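Local coordinates for protein PpiC-type peptidyl-prolyl cis-trans isomerase (Novosphingobium aromaticivorans, PDB 3GPK) that probably catalyses cis-trans isomerisation of peptidyl-prolyl bonds, this chain being the PpiC-type rotamase domain of a longer, probably periplasmic, chaperone-type protein, at residues N28-V33 with A86-I91. Sequence-based numbering, arbitrary orientation.
Sequences NAEKIV and AGPVEI
Pro88 packs its ring against Ala29, Glu30 and Val33, joining the long helix 22-37 of this parvulin-like (PpiC-type) domain to strand 85-91, an outermost strand of its four-stranded antiparallel sheet. Helix and strand run nearly antiparallel, their local axes 167° apart and 8.1 Å at closest approach. The ring lies over the helix face formed by these three residues, at positions i, i+1 and i+4. Its CB meets Ala29 CB at 3.6 Å, and CG also lies near that methyl. At the other end of the ring, CD is shared by two partners: Val33 CG2 at 3.7 Å and the carboxylate oxygen Glu30 OE1 at 3.5 Å. Val33 holds CG1 anti to the backbone N (chi1 172°), which places CG2 anti to the carbonyl carbon, in contact with both the proline ring and Gly87 O. An alanine in place of Pro88 would probably open a gap beside Val33 CG2 and the Glu30 carboxylate, as CG and CD would be gone.

The peptide bond between Gly87 and Pro88 is cis, which sets Gly87 O on the same side of that bond as Pro88 CD. Gly87 itself has a positive phi, and a CB there would be jammed against the carbonyl oxygen of Ala86. The Glu30 side chain sets out with CG anti to the backbone N, and the bend at chi2 (59°) turns CD back, and OE1 reaches Pro88 CD. Farther out, Ala29 rests on Leu15 of strand 7-16 and Val33 on Ile97 of strand 94-104, while backbone hydrogen bonds between Ala86 and Leu98 and between Val89 and Ser96 hold the proline's strand in the sheet. No direct hydrogen bond links the two segments; instead one water donates to both, 2.6 Å from Glu30 OE1 and 2.8 Å from Gly87 O.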
ATOM      1  N   ASN A  28     -11.037   8.026   7.861  1.00  8.67           N
ATOM      2  CA  ASN A  28     -11.666   6.952   7.105  1.00  8.14           C
ATOM      3  C   ASN A  28     -10.649   5.856   6.841  1.00  8.58           C
ATOM      4  O   ASN A  28     -10.956   4.675   6.974  1.00  9.52           O
ATOM      5  CB  ASN A  28     -12.216   7.461   5.764  1.00 10.28           C
ATOM      6  CG  ASN A  28     -13.244   8.568   5.926  1.00 11.38           C
ATOM      7  OD1 ASN A  28     -13.858   8.716   6.980  1.00 15.38           O
ATOM      8  ND2 ASN A  28     -13.450   9.343   4.864  1.00 13.16           N
ATOM      9  N   ALA A  29      -9.439   6.257   6.463  1.00  8.44           N
ATOM     10  CA  ALA A  29      -8.368   5.306   6.176  1.00  8.21           C
ATOM     11  C   ALA A  29      -7.965   4.519   7.419  1.00  8.57           C
ATOM     12  O   ALA A  29      -7.724   3.316   7.347  1.00  9.26           O
ATOM     13  CB  ALA A  29      -7.154   6.040   5.604  1.00  9.00           C
ATOM     14  N   GLU A  30      -7.889   5.196   8.562  1.00  9.50           N
ATOM     15  CA  GLU A  30      -7.506   4.516   9.795  1.00  8.96           C
ATOM     16  C   GLU A  30      -8.530   3.450  10.169  1.00 10.08           C
ATOM     17  O   GLU A  30      -8.166   2.391  10.665  1.00  9.13           O
ATOM     18  CB  GLU A  30      -7.342   5.525  10.941  1.00 11.28           C
ATOM     19  CG  GLU A  30      -7.100   4.907  12.322  1.00 16.32           C
ATOM     20  CD  GLU A  30      -5.858   4.037  12.394  1.00 18.80           C
ATOM     21  OE1 GLU A  30      -4.930   4.231  11.575  1.00 18.35           O
ATOM     22  OE2 GLU A  30      -5.798   3.162  13.288  1.00 18.93           O
ATOM     23  N   LYS A  31      -9.809   3.725   9.944  1.00  9.80           N
ATOM     24  CA  LYS A  31     -10.830   2.730  10.260  1.00 11.10           C
ATOM     25  C   LYS A  31     -10.632   1.494   9.380  1.00 11.24           C
ATOM     26  O   LYS A  31     -10.865   0.366   9.816  1.00 10.24           O
ATOM     27  CB  LYS A  31     -12.234   3.313  10.058  1.00 12.53           C
ATOM     28  CG  LYS A  31     -12.658   4.303  11.145  1.00 17.34           C
ATOM     29  CD  LYS A  31     -12.681   3.643  12.518  1.00 21.96           C
ATOM     30  CE  LYS A  31     -13.331   4.539  13.562  1.00 26.31           C
ATOM     31  NZ  LYS A  31     -13.404   3.879  14.900  1.00 29.04           N
ATOM     32  N   ILE A  32     -10.200   1.709   8.141  1.00  9.33           N
ATOM     33  CA  ILE A  32      -9.964   0.599   7.226  1.00  8.31           C
ATOM     34  C   ILE A  32      -8.760  -0.203   7.713  1.00  7.86           C
ATOM     35  O   ILE A  32      -8.790  -1.430   7.736  1.00  7.36           O
ATOM     36  CB  ILE A  32      -9.731   1.113   5.785  1.00  8.99           C
ATOM     37  CG1 ILE A  32     -11.037   1.708   5.244  1.00  9.44           C
ATOM     38  CG2 ILE A  32      -9.249  -0.029   4.878  1.00  8.00           C
ATOM     39  CD1 ILE A  32     -10.860   2.569   3.999  1.00 11.22           C
ATOM     40  N   VAL A  33      -7.704   0.494   8.119  1.00  9.07           N
ATOM     41  CA  VAL A  33      -6.514  -0.182   8.623  1.00  8.96           C
ATOM     42  C   VAL A  33      -6.900  -1.041   9.825  1.00  9.76           C
ATOM     43  O   VAL A  33      -6.440  -2.173   9.964  1.00  8.11           O
ATOM     44  CB  VAL A  33      -5.424   0.841   9.040  1.00  8.82           C
ATOM     45  CG1 VAL A  33      -4.280   0.128   9.738  1.00 12.16           C
ATOM     46  CG2 VAL A  33      -4.901   1.561   7.810  1.00 11.32           C
ATOM     47  N   ALA A  86       0.861  -1.195   6.545  1.00  9.92           N
ATOM     48  CA  ALA A  86       1.452   0.073   6.956  1.00 11.60           C
ATOM     49  C   ALA A  86       0.530   1.216   6.558  1.00 10.87           C
ATOM     50  O   ALA A  86      -0.168   1.136   5.556  1.00 11.86           O
ATOM     51  CB  ALA A  86       2.823   0.256   6.307  1.00 11.92           C
ATOM     52  N   GLY A  87       0.520   2.278   7.353  1.00 11.16           N
ATOM     53  CA  GLY A  87      -0.321   3.406   7.022  1.00 11.85           C
ATOM     54  C   GLY A  87      -1.435   3.656   8.016  1.00 11.64           C
ATOM     55  O   GLY A  87      -1.502   3.007   9.065  1.00 13.21           O
ATOM     56  N   PRO A  88      -2.341   4.591   7.701  1.00 12.46           N
ATOM     57  CA  PRO A  88      -2.286   5.360   6.452  1.00 11.08           C
ATOM     58  C   PRO A  88      -1.076   6.280   6.343  1.00 11.55           C
ATOM     59  O   PRO A  88      -0.651   6.896   7.324  1.00 12.60           O
ATOM     60  CB  PRO A  88      -3.610   6.126   6.449  1.00 12.81           C
ATOM     61  CG  PRO A  88      -3.993   6.192   7.873  1.00 18.42           C
ATOM     62  CD  PRO A  88      -3.556   4.902   8.470  1.00 15.01           C
ATOM     63  N   VAL A  89      -0.520   6.350   5.139  1.00 10.30           N
ATOM     64  CA  VAL A  89       0.638   7.190   4.868  1.00 10.07           C
ATOM     65  C   VAL A  89       0.203   8.349   3.985  1.00 10.23           C
ATOM     66  O   VAL A  89      -0.360   8.134   2.910  1.00 10.43           O
ATOM     67  CB  VAL A  89       1.739   6.404   4.121  1.00 10.00           C
ATOM     68  CG1 VAL A  89       2.929   7.309   3.838  1.00 12.19           C
ATOM     69  CG2 VAL A  89       2.172   5.198   4.938  1.00 12.62           C
ATOM     70  N   GLU A  90       0.464   9.577   4.426  1.00 10.06           N
ATOM     71  CA  GLU A  90       0.086  10.733   3.624  1.00 11.18           C
ATOM     72  C   GLU A  90       0.974  10.899   2.400  1.00 12.30           C
ATOM     73  O   GLU A  90       2.186  10.722   2.478  1.00 12.97           O
ATOM     74  CB  GLU A  90       0.161  12.033   4.443  1.00 13.65           C
ATOM     75  CG  GLU A  90      -0.179  13.260   3.603  1.00 14.59           C
ATOM     76  CD  GLU A  90      -0.131  14.572   4.370  1.00 17.47           C
ATOM     77  OE1 GLU A  90       0.429  14.606   5.484  1.00 21.45           O
ATOM     78  OE2 GLU A  90      -0.650  15.577   3.840  1.00 17.14           O
ATOM     79  N   ILE A  91       0.353  11.217   1.269  1.00 12.57           N
ATOM     80  CA  ILE A  91       1.081  11.494   0.036  1.00 13.21           C
ATOM     81  C   ILE A  91       0.431  12.761  -0.498  1.00 14.32           C
ATOM     82  O   ILE A  91      -0.581  13.203   0.033  1.00 14.58           O
ATOM     83  CB  ILE A  91       0.991  10.348  -1.003  1.00 12.91           C
ATOM     84  CG1 ILE A  91      -0.467  10.036  -1.348  1.00 12.23           C
ATOM     85  CG2 ILE A  91       1.719   9.124  -0.469  1.00 14.33           C
ATOM     86  CD1 ILE A  91      -0.608   9.004  -2.442  1.00 13.43           C
TER
HETATM   87  O   HOH W   1      -2.554   3.188  11.672  1.00 26.95           O